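PDB 6OFQ: heme-binding protein A / AI-2 binding protein A from Helicobacter pylori SS1, which binds short peptides such as STSA in the periplasm, probably handing them to an ABC transporter for import. Local coordinates for residues Ala293-Asn299 / His421-Gly427; Tyr304-Val310 / Ala367-Phe373; Tyr459-Phe464 / Ile490-Pro496. One frame throughout, in Å; residues are numbered along the deposited sequence.

All three contacts lie on one side of the chain's centre. Contact 1, the most buried, pairs strands 292-298 and 423-429 through backbone hydrogen bonds, with small and apolar side chains laid on the two sheet faces. Contact 2 is nested in the chain loop that contact 1 closes and sits farther out; it replaces strand pairing with stacked aromatic rings and one bridging water. Contact 3, partly buried, joins the start of helix 462-473 to the end of helix 477-494 by a tyrosine-to-aspartate hydrogen bond beside apolar packing. Phe305 of contact 2 packs on Leu298 and Met423, and Pro496 of contact 3 touches Leu298, whereas contacts 2 and 3 do not meet.

Contact 1: residues Ala293-Asn299 / His421-Gly427; sequences ASWLSLN and HEMAFAG
His421 O is gripped by two donors: Asn299 ND2 at 3.1 Å, arriving almost straight on to the carbonyl (N-H...O 154°), and Lys302 NZ. Asn299 suits this strand end because its amide works both ways, while its OD1 accepts from the backbone N of Gln301, just ahead in the chain; its own N reaches Glu422 O. Within the strands, Ser297 N donates to Ala424 O at 2.8 Å and Ala424 N returns a bond to Ser297 O, making one antiparallel hydrogen-bonded pair. Trp295 and Ala426 form the next, through two bonds of 2.9 Å between the N of each residue and the O of the other.

The methyl of Ala426 packs against one face of the indole of Trp295, CB standing 3.6 Å from the centroid of the five-membered ring in a CH-pi contact. Trp295 CG sits between backbone N and carbonyl carbon (chi1 66°), which lays the ring over its neighbour; alanine's methyl is small enough to sit against that face. On the other face of the sheet, Leu298 CD2 lies 3.8 Å from Met423 CG, a branched leucine beside the unbranched, pliable methionine, both apolar and buried. The arrangement is an antiparallel strand pair inside the mixed sheet of a type II periplasmic binding protein.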
loop_
_atom_site.group_PDB
_atom_site.type_symbol
_atom_site.label_atom_id
_atom_site.label_comp_id
_atom_site.label_asym_id
_atom_site.label_seq_id
_atom_site.Cartn_x
_atom_site.Cartn_y
_atom_site.Cartn_z
ATOM N N ALA A 293 4.542 -7.770 3.584
ATOM C CA ALA A 293 4.314 -9.191 3.404
ATOM C C ALA A 293 4.232 -9.479 1.907
ATOM O O ALA A 293 3.754 -8.634 1.136
ATOM C CB ALA A 293 3.056 -9.683 4.101
ATOM N N SER A 294 4.748 -10.635 1.488
ATOM C CA SER A 294 4.751 -11.095 0.086
ATOM C C SER A 294 4.308 -12.548 0.069
ATOM O O SER A 294 4.797 -13.361 0.828
ATOM C CB SER A 294 6.197 -10.955 -0.456
ATOM O OG SER A 294 6.224 -11.344 -1.818
ATOM N N TRP A 295 3.419 -12.874 -0.879
ATOM C CA TRP A 295 2.763 -14.213 -0.864
ATOM C C TRP A 295 2.317 -14.582 -2.267
ATOM O O TRP A 295 2.466 -13.786 -3.190
ATOM C CB TRP A 295 1.620 -14.308 0.162
ATOM C CG TRP A 295 0.429 -13.451 -0.121
ATOM C CD1 TRP A 295 -0.670 -13.798 -0.828
ATOM C CD2 TRP A 295 0.256 -12.080 0.225
ATOM N NE1 TRP A 295 -1.558 -12.751 -0.889
ATOM C CE2 TRP A 295 -1.022 -11.674 -0.239
ATOM C CE3 TRP A 295 1.013 -11.156 0.934
ATOM C CZ2 TRP A 295 -1.510 -10.390 -0.047
ATOM C CZ3 TRP A 295 0.535 -9.900 1.118
ATOM C CH2 TRP A 295 -0.705 -9.516 0.609
ATOM N N LEU A 296 1.819 -15.783 -2.402
ATOM C CA LEU A 296 1.234 -16.201 -3.648
ATOM C C LEU A 296 -0.280 -16.226 -3.456
ATOM O O LEU A 296 -0.773 -16.975 -2.589
ATOM C CB LEU A 296 1.851 -17.531 -4.027
ATOM C CG LEU A 296 1.444 -18.140 -5.365
ATOM C CD1 LEU A 296 2.006 -17.351 -6.547
ATOM C CD2 LEU A 296 1.923 -19.583 -5.459
ATOM N N SER A 297 -1.038 -15.419 -4.187
ATOM C CA SER A 297 -2.501 -15.514 -4.244
ATOM C C SER A 297 -2.873 -16.810 -4.973
ATOM O O SER A 297 -2.197 -17.131 -5.963
ATOM C CB SER A 297 -3.151 -14.371 -5.064
ATOM O OG SER A 297 -2.963 -13.104 -4.442
ATOM N N LEU A 298 -3.872 -17.519 -4.451
ATOM C CA LEU A 298 -4.479 -18.680 -5.108
ATOM C C LEU A 298 -5.942 -18.312 -5.248
ATOM O O LEU A 298 -6.615 -17.962 -4.282
ATOM C CB LEU A 298 -4.372 -19.911 -4.219
ATOM C CG LEU A 298 -2.962 -20.359 -3.827
ATOM C CD1 LEU A 298 -2.940 -21.503 -2.856
ATOM C CD2 LEU A 298 -2.118 -20.670 -5.070
ATOM N N ASN A 299 -6.464 -18.408 -6.471
ATOM C CA ASN A 299 -7.805 -17.900 -6.741
ATOM C C ASN A 299 -8.794 -18.963 -6.337
ATOM O O ASN A 299 -9.049 -19.921 -7.093
ATOM C CB ASN A 299 -7.992 -17.472 -8.186
ATOM C CG ASN A 299 -9.344 -16.795 -8.416
ATOM O OD1 ASN A 299 -10.327 -17.113 -7.706
ATOM N ND2 ASN A 299 -9.382 -15.931 -9.427
ATOM N N HIS A 421 -6.258 -14.016 -12.810
ATOM C CA HIS A 421 -5.219 -14.989 -12.498
ATOM C C HIS A 421 -5.812 -16.247 -11.884
ATOM O O HIS A 421 -6.906 -16.248 -11.308
ATOM C CB HIS A 421 -4.276 -14.388 -11.453
ATOM C CG HIS A 421 -4.942 -13.895 -10.219
ATOM N ND1 HIS A 421 -5.776 -12.799 -10.254
ATOM C CD2 HIS A 421 -4.996 -14.395 -8.956
ATOM C CE1 HIS A 421 -6.294 -12.621 -9.057
ATOM N NE2 HIS A 421 -5.827 -13.544 -8.254
ATOM N N GLU A 422 -4.969 -17.278 -11.883
ATOM C CA GLU A 422 -5.154 -18.509 -11.096
ATOM C C GLU A 422 -4.254 -18.381 -9.884
ATOM O O GLU A 422 -4.703 -18.489 -8.746
ATOM C CB GLU A 422 -4.870 -19.767 -11.931
ATOM C CG GLU A 422 -5.844 -20.012 -13.078
ATOM C CD GLU A 422 -5.404 -21.257 -13.809
ATOM O OE1 GLU A 422 -5.450 -22.405 -13.325
ATOM O OE2 GLU A 422 -4.960 -21.046 -14.931
ATOM N N MET A 423 -2.955 -18.297 -10.110
ATOM C CA MET A 423 -1.962 -17.925 -9.098
ATOM C C MET A 423 -1.305 -16.588 -9.487
ATOM O O MET A 423 -1.133 -16.278 -10.683
ATOM C CB MET A 423 -0.892 -19.006 -9.017
ATOM C CG MET A 423 -1.457 -20.401 -8.846
ATOM S SD MET A 423 -0.238 -21.661 -8.448
ATOM C CE MET A 423 0.917 -21.390 -9.743
ATOM N N ALA A 424 -0.889 -15.800 -8.500
ATOM C CA ALA A 424 -0.211 -14.542 -8.818
ATOM C C ALA A 424 0.596 -14.133 -7.578
ATOM O O ALA A 424 0.148 -14.387 -6.458
ATOM C CB ALA A 424 -1.252 -13.480 -9.124
ATOM N N PHE A 425 1.734 -13.517 -7.789
ATOM C CA PHE A 425 2.411 -12.874 -6.656
ATOM C C PHE A 425 1.604 -11.688 -6.134
ATOM O O PHE A 425 0.993 -10.958 -6.920
ATOM C CB PHE A 425 3.812 -12.434 -7.069
ATOM C CG PHE A 425 4.778 -13.554 -7.311
ATOM C CD1 PHE A 425 5.337 -14.273 -6.298
ATOM C CD2 PHE A 425 5.043 -13.970 -8.572
ATOM C CE1 PHE A 425 6.269 -15.269 -6.513
ATOM C CE2 PHE A 425 5.939 -14.987 -8.825
ATOM C CZ PHE A 425 6.515 -15.655 -7.795
ATOM N N ALA A 426 1.638 -11.529 -4.809
ATOM C CA ALA A 426 0.911 -10.435 -4.204
ATOM C C ALA A 426 1.823 -9.885 -3.118
ATOM O O ALA A 426 2.649 -10.604 -2.535
ATOM C CB ALA A 426 -0.345 -10.971 -3.534
ATOM N N GLY A 427 1.675 -8.629 -2.775
ATOM C CA GLY A 427 2.420 -8.018 -1.681
ATOM C C GLY A 427 1.610 -6.856 -1.140
ATOM O O GLY A 427 0.828 -6.163 -1.813
#

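Contact 2: residues Tyr304-Val310 / Ala367-Phe373; sequences YFNNPLV and AGYPNGF
Phe373 carries CG between its backbone N and carbonyl carbon (chi1 59°), while Tyr304 holds CG beside the backbone N, and these two settings lay the rings over one another. They form an offset stack with centroids 4.0 Å apart and planes only 5° from parallel. The side chains slide past each other in opposite directions, so each CB ends above the other's ring: Tyr304 CB is 3.9 Å from the Phe373 centroid, and Phe373 CB makes the matching CH-pi contact with Tyr304.

Tyr369 completes the aromatic cluster. The edge of Tyr304 points at its face in a T-shaped pair, planes at 74°, with Tyr304 CE1 3.5 Å from Tyr369 CE1. Tyr304 thus offers a face to one partner and an edge to the other, a double use that suits a broad, flat residue. Val310 sends one branch to Phe373 and the other to Tyr369: CG1 reaches Phe373 CZ at 3.7 Å, and CG2 meets Tyr369 CD2. A beta-branched residue can touch both without a long side chain. The CG2 methyl also meets Ala367 CB, whose small size lets Leu309 and Asn307 approach it too.

Asn307 is the N-cap of the helix that follows, its OD1 accepting from Leu309 N at 2.9 Å. Its ND2 donates to a water that also bonds Tyr369 OH, a polar link beside the apolar cluster.

The contact joins the start of helix 308-317 to the connection between helix 357-366, which ends in a Schellman motif at Gly368, and strand 373-380; Leu309 and Val310 extend the packing onto Leu363 and Leu364, and Phe373 makes backbone hydrogen bonds with Gly399 and with Asp401 on strand 400-407.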
loop_
_atom_site.group_PDB
_atom_site.type_symbol
_atom_site.label_atom_id
_atom_site.label_comp_id
_atom_site.label_asym_id
_atom_site.label_seq_id
_atom_site.Cartn_x
_atom_site.Cartn_y
_atom_site.Cartn_z
ATOM N N TYR A 304 -9.430 -26.305 -9.111
ATOM C CA TYR A 304 -8.227 -26.762 -8.432
ATOM C C TYR A 304 -8.045 -25.992 -7.112
ATOM O O TYR A 304 -7.977 -26.567 -6.014
ATOM C CB TYR A 304 -6.933 -26.730 -9.253
ATOM C CG TYR A 304 -7.106 -27.351 -10.628
ATOM C CD1 TYR A 304 -7.395 -28.700 -10.732
ATOM C CD2 TYR A 304 -6.971 -26.595 -11.779
ATOM C CE1 TYR A 304 -7.487 -29.286 -11.989
ATOM C CE2 TYR A 304 -7.083 -27.161 -13.048
ATOM C CZ TYR A 304 -7.372 -28.509 -13.108
ATOM O OH TYR A 304 -7.498 -29.078 -14.390
ATOM N N PHE A 305 -7.983 -24.676 -7.240
ATOM C CA PHE A 305 -7.688 -23.832 -6.071
ATOM C C PHE A 305 -8.874 -23.648 -5.118
ATOM O O PHE A 305 -8.683 -23.171 -4.002
ATOM C CB PHE A 305 -7.182 -22.479 -6.562
ATOM C CG PHE A 305 -5.988 -22.600 -7.457
ATOM C CD1 PHE A 305 -4.759 -22.936 -6.920
ATOM C CD2 PHE A 305 -6.105 -22.460 -8.826
ATOM C CE1 PHE A 305 -3.675 -23.175 -7.748
ATOM C CE2 PHE A 305 -5.036 -22.698 -9.647
ATOM C CZ PHE A 305 -3.817 -23.062 -9.133
ATOM N N ASN A 306 -10.067 -24.013 -5.557
ATOM C CA ASN A 306 -11.245 -24.163 -4.705
ATOM C C ASN A 306 -11.258 -25.411 -3.879
ATOM O O ASN A 306 -12.159 -25.569 -3.059
ATOM C CB ASN A 306 -12.518 -24.054 -5.520
ATOM C CG ASN A 306 -12.739 -25.225 -6.453
ATOM O OD1 ASN A 306 -11.974 -26.176 -6.520
ATOM N ND2 ASN A 306 -13.734 -25.039 -7.321
ATOM N N ASN A 307 -10.211 -26.222 -3.896
ATOM C CA ASN A 307 -10.081 -27.438 -3.092
ATOM C C ASN A 307 -8.986 -27.200 -2.071
ATOM O O ASN A 307 -7.793 -27.127 -2.434
ATOM C CB ASN A 307 -9.757 -28.604 -4.006
ATOM C CG ASN A 307 -9.774 -29.931 -3.270
ATOM O OD1 ASN A 307 -9.458 -30.024 -2.115
ATOM N ND2 ASN A 307 -10.253 -30.961 -3.946
ATOM N N PRO A 308 -9.292 -27.136 -0.769
ATOM C CA PRO A 308 -8.314 -26.931 0.265
ATOM C C PRO A 308 -7.152 -27.912 0.165
ATOM O O PRO A 308 -6.042 -27.587 0.532
ATOM C CB PRO A 308 -9.078 -27.110 1.608
ATOM C CG PRO A 308 -10.476 -26.944 1.197
ATOM C CD PRO A 308 -10.670 -27.288 -0.240
ATOM N N LEU A 309 -7.411 -29.158 -0.239
ATOM C CA LEU A 309 -6.324 -30.144 -0.230
ATOM C C LEU A 309 -5.317 -29.797 -1.314
ATOM O O LEU A 309 -4.118 -30.042 -1.126
ATOM C CB LEU A 309 -6.844 -31.540 -0.496
ATOM C CG LEU A 309 -7.649 -32.171 0.632
ATOM C CD1 LEU A 309 -7.913 -33.632 0.349
ATOM C CD2 LEU A 309 -7.152 -31.952 2.045
ATOM N N VAL A 310 -5.788 -29.246 -2.427
ATOM C CA VAL A 310 -4.862 -28.760 -3.450
ATOM C C VAL A 310 -3.995 -27.632 -2.928
ATOM O O VAL A 310 -2.746 -27.551 -3.127
ATOM C CB VAL A 310 -5.583 -28.381 -4.746
ATOM C CG1 VAL A 310 -4.608 -27.695 -5.704
ATOM C CG2 VAL A 310 -6.168 -29.599 -5.464
ATOM N N ALA A 367 -7.008 -35.407 -3.214
ATOM C CA ALA A 367 -7.934 -34.504 -3.863
ATOM C C ALA A 367 -8.469 -34.943 -5.198
ATOM O O ALA A 367 -9.320 -34.259 -5.756
ATOM C CB ALA A 367 -7.234 -33.173 -4.111
ATOM N N GLY A 368 -7.844 -36.006 -5.723
ATOM C CA GLY A 368 -8.296 -36.534 -7.005
ATOM C C GLY A 368 -7.446 -36.086 -8.201
ATOM O O GLY A 368 -7.908 -36.203 -9.341
ATOM N N TYR A 369 -6.200 -35.655 -7.965
ATOM C CA TYR A 369 -5.299 -35.166 -9.036
ATOM C C TYR A 369 -3.954 -35.859 -8.950
ATOM O O TYR A 369 -2.902 -35.259 -8.731
ATOM C CB TYR A 369 -5.133 -33.643 -9.059
ATOM C CG TYR A 369 -6.431 -32.928 -9.134
ATOM C CD1 TYR A 369 -7.147 -32.928 -10.318
ATOM C CD2 TYR A 369 -6.977 -32.273 -8.037
ATOM C CE1 TYR A 369 -8.382 -32.320 -10.400
ATOM C CE2 TYR A 369 -8.198 -31.677 -8.104
ATOM C CZ TYR A 369 -8.889 -31.679 -9.277
ATOM O OH TYR A 369 -10.102 -31.066 -9.311
ATOM N N PRO A 370 -3.983 -37.189 -9.100
ATOM C CA PRO A 370 -2.744 -37.918 -8.925
ATOM C C PRO A 370 -1.739 -37.707 -10.050
ATOM O O PRO A 370 -0.626 -38.206 -9.900
ATOM C CB PRO A 370 -3.183 -39.373 -8.965
ATOM C CG PRO A 370 -4.362 -39.346 -9.850
ATOM C CD PRO A 370 -5.094 -38.089 -9.453
ATOM N N ASN A 371 -2.143 -37.175 -11.195
ATOM C CA ASN A 371 -1.160 -36.754 -12.232
ATOM C C ASN A 371 -1.070 -35.221 -12.320
ATOM O O ASN A 371 -0.749 -34.637 -13.374
ATOM C CB ASN A 371 -1.477 -37.396 -13.579
ATOM C CG ASN A 371 -1.707 -38.894 -13.475
ATOM O OD1 ASN A 371 -2.792 -39.368 -13.795
ATOM N ND2 ASN A 371 -0.717 -39.635 -13.003
ATOM N N GLY A 372 -1.367 -34.517 -11.229
ATOM C CA GLY A 372 -1.326 -33.058 -11.252
ATOM C C GLY A 372 -2.318 -32.395 -12.176
ATOM O O GLY A 372 -3.370 -32.942 -12.500
ATOM N N PHE A 373 -1.938 -31.223 -12.691
ATOM C CA PHE A 373 -2.770 -30.403 -13.513
ATOM C C PHE A 373 -1.949 -29.274 -14.145
ATOM O O PHE A 373 -0.828 -29.061 -13.682
ATOM C CB PHE A 373 -4.056 -29.905 -12.830
ATOM C CG PHE A 373 -3.812 -29.084 -11.583
ATOM C CD1 PHE A 373 -3.616 -27.723 -11.669
ATOM C CD2 PHE A 373 -3.797 -29.684 -10.344
ATOM C CE1 PHE A 373 -3.376 -27.001 -10.490
ATOM C CE2 PHE A 373 -3.568 -28.960 -9.157
ATOM C CZ PHE A 373 -3.363 -27.602 -9.237
HETATM O O HOH W 1 -11.328 -30.506 -6.578
#

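Contact 3: residues Tyr459-Phe464 / Ile490-Pro496; sequences YKSDAF and IIHKDAP
An extended run through Tyr459 and Ser461 enters helix 462-473 beside the last turn of helix 477-494, with Phe464 and Ile490 6.1 Å apart between CA atoms; Ala495 leaves that second helix with positive phi. Tyr459 reaches across to the helix end: with CG anti to the backbone N (chi1 -179°), the ring is turned toward helix 477-494, carrying OH to Asp494 OD2, to which it donates at 2.6 Å, using the anti lone pair of that oxygen. A water held by Ser461 OG donates to the same OD2, while Lys493 NZ forms a salt bridge with OD1, so both carboxylate oxygens are engaged; this environment would be expected to favour the charged form of the aspartate.

Ser461 is also the N-cap of its helix, its OG accepting from Phe464 N at 3.1 Å, a role well suited to a short hydroxyl side chain. Pro496 lies over one face of the Tyr459 ring, CG 3.8 Å from the centroid, a compact ring against a flat one. Ile491 CG1 comes to 3.8 Å from Tyr459 CE2, and Ile491 CB approaches Phe464 CE1 at 3.7 Å. Ile490 packs CG2 on Phe464 CB and CD1 on Ala463 CB, with CG2 also near Tyr459 OH.

Helix 436-443 closes over this packing through Trp443, which touches Tyr459, Phe464, Ile491 and Pro496; from helix 308-317, Arg311 bonds Asp494 O, and strand 497-510 follows directly after Pro496.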
loop_
_atom_site.group_PDB
_atom_site.type_symbol
_atom_site.label_atom_id
_atom_site.label_comp_id
_atom_site.label_asym_id
_atom_site.label_seq_id
_atom_site.Cartn_x
_atom_site.Cartn_y
_atom_site.Cartn_z
ATOM N N TYR A 459 -10.885 -14.984 -1.003
ATOM C CA TYR A 459 -11.145 -15.773 0.183
ATOM C C TYR A 459 -12.443 -15.338 0.848
ATOM O O TYR A 459 -12.547 -14.176 1.238
ATOM C CB TYR A 459 -9.979 -15.628 1.155
ATOM C CG TYR A 459 -10.048 -16.397 2.436
ATOM C CD1 TYR A 459 -10.381 -17.736 2.497
ATOM C CD2 TYR A 459 -9.798 -15.759 3.649
ATOM C CE1 TYR A 459 -10.497 -18.422 3.701
ATOM C CE2 TYR A 459 -9.871 -16.450 4.833
ATOM C CZ TYR A 459 -10.170 -17.793 4.899
ATOM O OH TYR A 459 -10.195 -18.382 6.128
ATOM N N LYS A 460 -13.369 -16.266 0.978
ATOM C CA LYS A 460 -14.682 -15.973 1.563
ATOM C C LYS A 460 -14.975 -16.959 2.687
ATOM O O LYS A 460 -15.384 -18.086 2.453
ATOM C CB LYS A 460 -15.741 -16.113 0.467
ATOM C CG LYS A 460 -15.587 -15.098 -0.636
ATOM C CD LYS A 460 -16.632 -15.213 -1.742
ATOM C CE LYS A 460 -18.022 -15.112 -1.154
ATOM N NZ LYS A 460 -18.854 -15.092 -2.389
ATOM N N SER A 461 -14.709 -16.531 3.914
ATOM C CA SER A 461 -14.977 -17.336 5.080
ATOM C C SER A 461 -15.788 -16.459 6.025
ATOM O O SER A 461 -15.314 -15.416 6.510
ATOM C CB SER A 461 -13.705 -17.773 5.800
ATOM O OG SER A 461 -13.983 -18.225 7.126
ATOM N N ASP A 462 -16.991 -16.939 6.362
ATOM C CA ASP A 462 -17.799 -16.271 7.370
ATOM C C ASP A 462 -17.197 -16.300 8.769
ATOM O O ASP A 462 -17.160 -15.299 9.504
ATOM C CB ASP A 462 -19.199 -16.867 7.500
ATOM C CG ASP A 462 -20.105 -16.390 6.393
ATOM O OD1 ASP A 462 -20.051 -15.175 6.059
ATOM O OD2 ASP A 462 -20.826 -17.312 5.954
ATOM N N ALA A 463 -16.646 -17.442 9.162
ATOM C CA ALA A 463 -16.070 -17.568 10.480
ATOM C C ALA A 463 -14.889 -16.591 10.666
ATOM O O ALA A 463 -14.709 -15.918 11.694
ATOM C CB ALA A 463 -15.678 -19.029 10.720
ATOM N N PHE A 464 -14.060 -16.447 9.624
ATOM C CA PHE A 464 -12.885 -15.584 9.668
ATOM C C PHE A 464 -13.404 -14.154 9.673
ATOM O O PHE A 464 -12.994 -13.321 10.531
ATOM C CB PHE A 464 -12.040 -15.823 8.433
ATOM C CG PHE A 464 -10.887 -14.902 8.239
ATOM C CD1 PHE A 464 -9.716 -15.135 8.950
ATOM C CD2 PHE A 464 -10.953 -13.869 7.332
ATOM C CE1 PHE A 464 -8.641 -14.306 8.767
ATOM C CE2 PHE A 464 -9.859 -13.086 7.072
ATOM C CZ PHE A 464 -8.724 -13.304 7.822
ATOM N N ILE A 490 -7.805 -19.608 11.723
ATOM C CA ILE A 490 -8.792 -20.008 10.700
ATOM C C ILE A 490 -8.137 -19.869 9.327
ATOM O O ILE A 490 -8.233 -20.792 8.502
ATOM C CB ILE A 490 -10.110 -19.221 10.799
ATOM C CG1 ILE A 490 -10.813 -19.605 12.128
ATOM C CG2 ILE A 490 -10.994 -19.507 9.597
ATOM C CD1 ILE A 490 -12.005 -18.732 12.335
ATOM N N ILE A 491 -7.520 -18.737 9.013
ATOM C CA ILE A 491 -6.986 -18.572 7.665
ATOM C C ILE A 491 -5.791 -19.518 7.459
ATOM O O ILE A 491 -5.645 -20.059 6.358
ATOM C CB ILE A 491 -6.634 -17.096 7.369
ATOM C CG1 ILE A 491 -6.270 -16.904 5.892
ATOM C CG2 ILE A 491 -5.542 -16.578 8.273
ATOM C CD1 ILE A 491 -6.170 -15.487 5.391
ATOM N N HIS A 492 -4.986 -19.782 8.473
ATOM C CA HIS A 492 -3.972 -20.824 8.376
ATOM C C HIS A 492 -4.542 -22.194 8.015
ATOM O O HIS A 492 -4.052 -22.897 7.120
ATOM C CB HIS A 492 -3.158 -20.919 9.635
ATOM C CG HIS A 492 -2.118 -21.987 9.611
ATOM N ND1 HIS A 492 -0.895 -21.861 8.981
ATOM C CD2 HIS A 492 -2.118 -23.194 10.211
ATOM C CE1 HIS A 492 -0.180 -22.940 9.229
ATOM N NE2 HIS A 492 -0.872 -23.738 10.018
ATOM N N LYS A 493 -5.597 -22.566 8.741
ATOM C CA LYS A 493 -6.275 -23.821 8.402
ATOM C C LYS A 493 -6.838 -23.905 7.018
ATOM O O LYS A 493 -6.738 -24.956 6.356
ATOM C CB LYS A 493 -7.385 -24.066 9.457
ATOM C CG LYS A 493 -8.365 -25.193 9.175
ATOM C CD LYS A 493 -9.708 -25.053 9.897
ATOM C CE LYS A 493 -10.622 -23.911 9.435
ATOM N NZ LYS A 493 -11.691 -24.013 8.385
ATOM N N ASP A 494 -7.399 -22.805 6.536
ATOM C CA ASP A 494 -7.973 -22.797 5.206
ATOM C C ASP A 494 -6.959 -22.643 4.051
ATOM O O ASP A 494 -7.261 -22.997 2.912
ATOM C CB ASP A 494 -9.038 -21.680 5.047
ATOM C CG ASP A 494 -10.266 -21.866 5.876
ATOM O OD1 ASP A 494 -10.581 -23.039 6.151
ATOM O OD2 ASP A 494 -10.994 -20.884 6.118
ATOM N N ALA A 495 -5.795 -22.151 4.372
ATOM C CA ALA A 495 -4.721 -21.994 3.382
ATOM C C ALA A 495 -5.130 -21.428 2.043
ATOM O O ALA A 495 -4.873 -22.034 0.985
ATOM C CB ALA A 495 -3.988 -23.344 3.208
ATOM N N PRO A 496 -5.824 -20.291 2.008
ATOM C CA PRO A 496 -6.256 -19.714 0.740
ATOM C C PRO A 496 -5.157 -19.026 -0.028
ATOM O O PRO A 496 -5.466 -18.187 -0.880
ATOM C CB PRO A 496 -7.322 -18.720 1.174
ATOM C CG PRO A 496 -6.717 -18.212 2.430
ATOM C CD PRO A 496 -6.248 -19.446 3.134
HETATM O O HOH W 2 -13.379 -20.803 7.237
#